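Local coordinates for peptidoglycan D,D-transpeptidase MrdA (Pseudomonas aeruginosa, PDB 7KIS), which probably cross-links the peptidoglycan of the cell wall as a D,D-transpeptidase (penicillin-binding protein 2), at residues D564-V569 with S592-P597. Residues are numbered along the deposited sequence; the frame is centred on the assembly and turned at random.
Sequences DHALFV and SGVAAP. With C9D ((2S,5R)-1-formyl-N'-[(3R)-pyrrolidine-3-carbonyl]-5-[(sulfooxy)amino]piperidine-2-carbohydrazide), chain C.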
loop_
_atom_site.group_PDB
_atom_site.type_symbol
_atom_site.label_atom_id
_atom_site.label_comp_id
_atom_site.label_asym_id
_atom_site.label_seq_id
_atom_site.Cartn_x
_atom_site.Cartn_y
_atom_site.Cartn_z
ATOM N N ASP A 564 7.957 18.253 2.760
ATOM C CA ASP A 564 7.745 16.892 3.226
ATOM C C ASP A 564 6.465 16.306 2.633
ATOM O O ASP A 564 5.543 17.027 2.244
ATOM C CB ASP A 564 7.724 16.824 4.761
ATOM C CG ASP A 564 6.765 17.815 5.393
ATOM O OD1 ASP A 564 5.743 18.160 4.770
ATOM O OD2 ASP A 564 7.034 18.243 6.536
ATOM N N HIS A 565 6.427 14.976 2.569
ATOM C CA HIS A 565 5.331 14.275 1.909
ATOM C C HIS A 565 4.049 14.316 2.732
ATOM O O HIS A 565 4.071 14.202 3.962
ATOM C CB HIS A 565 5.716 12.818 1.648
ATOM C CG HIS A 565 7.110 12.639 1.133
ATOM N ND1 HIS A 565 7.619 13.381 0.090
ATOM C CD2 HIS A 565 8.101 11.799 1.516
ATOM C CE1 HIS A 565 8.863 13.008 -0.147
ATOM N NE2 HIS A 565 9.180 12.049 0.705
ATOM N N ALA A 566 2.925 14.480 2.037
ATOM C CA ALA A 566 1.602 14.432 2.645
ATOM C C ALA A 566 1.020 13.028 2.524
ATOM O O ALA A 566 1.114 12.394 1.469
ATOM C CB ALA A 566 0.668 15.447 1.986
ATOM N N LEU A 567 0.417 12.547 3.610
ATOM C CA LEU A 567 -0.121 11.196 3.676
ATOM C C LEU A 567 -1.571 11.231 4.138
ATOM O O LEU A 567 -1.961 12.076 4.948
ATOM C CB LEU A 567 0.700 10.311 4.628
ATOM C CG LEU A 567 1.867 9.508 4.049
ATOM C CD1 LEU A 567 2.972 10.430 3.566
ATOM C CD2 LEU A 567 2.407 8.535 5.082
ATOM N N PHE A 568 -2.367 10.299 3.614
ATOM C CA PHE A 568 -3.747 10.129 4.068
ATOM C C PHE A 568 -4.197 8.715 3.743
ATOM O O PHE A 568 -4.125 8.292 2.584
ATOM C CB PHE A 568 -4.681 11.149 3.411
ATOM C CG PHE A 568 -6.054 11.210 4.035
ATOM C CD1 PHE A 568 -7.036 10.301 3.687
ATOM C CD2 PHE A 568 -6.362 12.184 4.963
ATOM C CE1 PHE A 568 -8.294 10.360 4.251
ATOM C CE2 PHE A 568 -7.617 12.248 5.537
ATOM C CZ PHE A 568 -8.585 11.333 5.179
ATOM N N VAL A 569 -4.658 7.994 4.759
ATOM C CA VAL A 569 -5.274 6.689 4.587
ATOM C C VAL A 569 -6.753 6.806 4.949
ATOM O O VAL A 569 -7.198 7.795 5.528
ATOM C CB VAL A 569 -4.577 5.602 5.429
ATOM C CG1 VAL A 569 -3.069 5.668 5.241
ATOM C CG2 VAL A 569 -4.944 5.752 6.898
ATOM N N SER A 592 -3.943 16.834 5.253
ATOM C CA SER A 592 -5.347 17.212 5.269
ATOM C C SER A 592 -5.795 17.973 4.016
ATOM O O SER A 592 -6.998 17.965 3.716
ATOM C CB SER A 592 -5.632 18.030 6.499
ATOM O OG SER A 592 -4.748 19.120 6.573
ATOM N N GLY A 593 -4.886 18.641 3.301
ATOM C CA GLY A 593 -5.283 19.538 2.226
ATOM C C GLY A 593 -5.061 19.041 0.809
ATOM O O GLY A 593 -5.760 19.480 -0.111
ATOM N N VAL A 594 -4.096 18.142 0.601
ATOM C CA VAL A 594 -3.824 17.566 -0.711
ATOM C C VAL A 594 -4.000 16.050 -0.713
ATOM O O VAL A 594 -4.619 15.488 -1.623
ATOM C CB VAL A 594 -2.418 17.966 -1.233
ATOM C CG1 VAL A 594 -1.332 17.635 -0.233
ATOM C CG2 VAL A 594 -2.125 17.309 -2.573
ATOM N N ALA A 595 -3.466 15.366 0.303
ATOM C CA ALA A 595 -3.560 13.908 0.328
ATOM C C ALA A 595 -4.975 13.442 0.639
ATOM O O ALA A 595 -5.393 12.376 0.172
ATOM C CB ALA A 595 -2.574 13.334 1.346
ATOM N N ALA A 596 -5.728 14.221 1.420
ATOM C CA ALA A 596 -7.098 13.821 1.741
ATOM C C ALA A 596 -8.024 13.912 0.532
ATOM O O ALA A 596 -8.778 12.954 0.289
ATOM C CB ALA A 596 -7.621 14.643 2.923
ATOM N N PRO A 597 -8.039 15.000 -0.251
ATOM C CA PRO A 597 -8.913 15.023 -1.437
ATOM C C PRO A 597 -8.582 13.962 -2.473
ATOM O O PRO A 597 -9.466 13.592 -3.255
ATOM C CB PRO A 597 -8.709 16.436 -2.002
ATOM C CG PRO A 597 -8.221 17.237 -0.855
ATOM C CD PRO A 597 -7.381 16.304 -0.050
HETATM O OAF C9D C . -3.060 16.566 7.729
HETATM S SAY C9D C . -2.410 17.162 8.967
HETATM O OAD C9D C . -1.550 18.352 8.598
HETATM O OAE C9D C . -3.620 17.582 9.772
HETATM O OAR C9D C . -1.493 16.000 9.798
HETATM N NAQ C9D C . -1.638 16.244 11.207
HETATM C CAU C9D C . -0.321 16.716 11.799
HETATM C CAJ C9D C . 0.622 17.030 10.699
HETATM C CB C9D C . 1.989 17.319 11.175
HETATM C CAM C9D C . 0.211 15.659 12.769
HETATM N N C9D C . 1.590 15.146 12.420
HETATM C CAG C9D C . 1.747 13.734 12.066
HETATM O OAA C9D C . 2.552 13.417 11.247
HETATM C CA C9D C . 2.613 16.128 11.895
HETATM C C C9D C . 3.460 16.664 13.038
HETATM O O C9D C . 4.269 17.496 12.812
HETATM N NAP C9D C . 3.285 16.173 14.426
HETATM N NAO C9D C . 4.123 16.742 15.423
HETATM C CAS C9D C . 5.571 16.547 15.359
HETATM O OAB C9D C . 6.056 15.905 14.484
HETATM C CAV C9D C . 6.491 17.205 16.458
HETATM C CAI C9D C . 5.996 18.678 16.678
HETATM C CAH C9D C . 7.085 19.594 15.978
HETATM N NAN C9D C . 8.218 18.867 16.028
HETATM C CAL C9D C . 7.763 17.289 15.977
#
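In the transpeptidase domain, Ala566 and Phe568 on strand 566-572 of the five-stranded antiparallel sheet pack against Val594, Ala595 and Ala596 near the start of helix 591-607. The axes of strand 566-569 and helix 592-597 come within 6.7 Å and cross at -44°. The contact is buried and apolar. Ala595 presents its CB to the strand between Ala566 and Phe568. Ala595 CB lies 3.9 Å from Ala566 CB and 3.7 Å from Phe568 CB. The same methyl also rests on the strand backbone at Leu567 C. Ala566 CB has a second neighbour in Val594 CG1, at 3.7 Å. Phe568 CG stands anti to the backbone N (chi1 -168°), which puts CG beside Ala596 CA. Ala596 CB sits over one face of the Phe568 ring in a CH-pi contact, 3.8 Å from the centroid. The methyl is displaced from the centre toward the rim. Phe568 CD2 and CE2 lie nearest to Ala596 CB. The small alanine side chains let the helix lie close to the strand. Leu567 and Val569 point the other way and touch Leu462 of helix 459-470, so helices flank the sheet on both faces. Leu567 also touches Thr328, next to the predicted acylated Ser327. At the ligand end, Ser592 N lies 2.6 Å from sulfate oxygen OAF of C9D. Ser592 OG is 3.3 Å from C9D OAF. Thr541 OG1, at the end of strand 536-541, also hydrogen-bonds C9D. A C-terminal helix laid across the back of a five-stranded sheet, with the active site at the sheet's edge, is characteristic of the penicillin-binding protein and serine beta-lactamase fold.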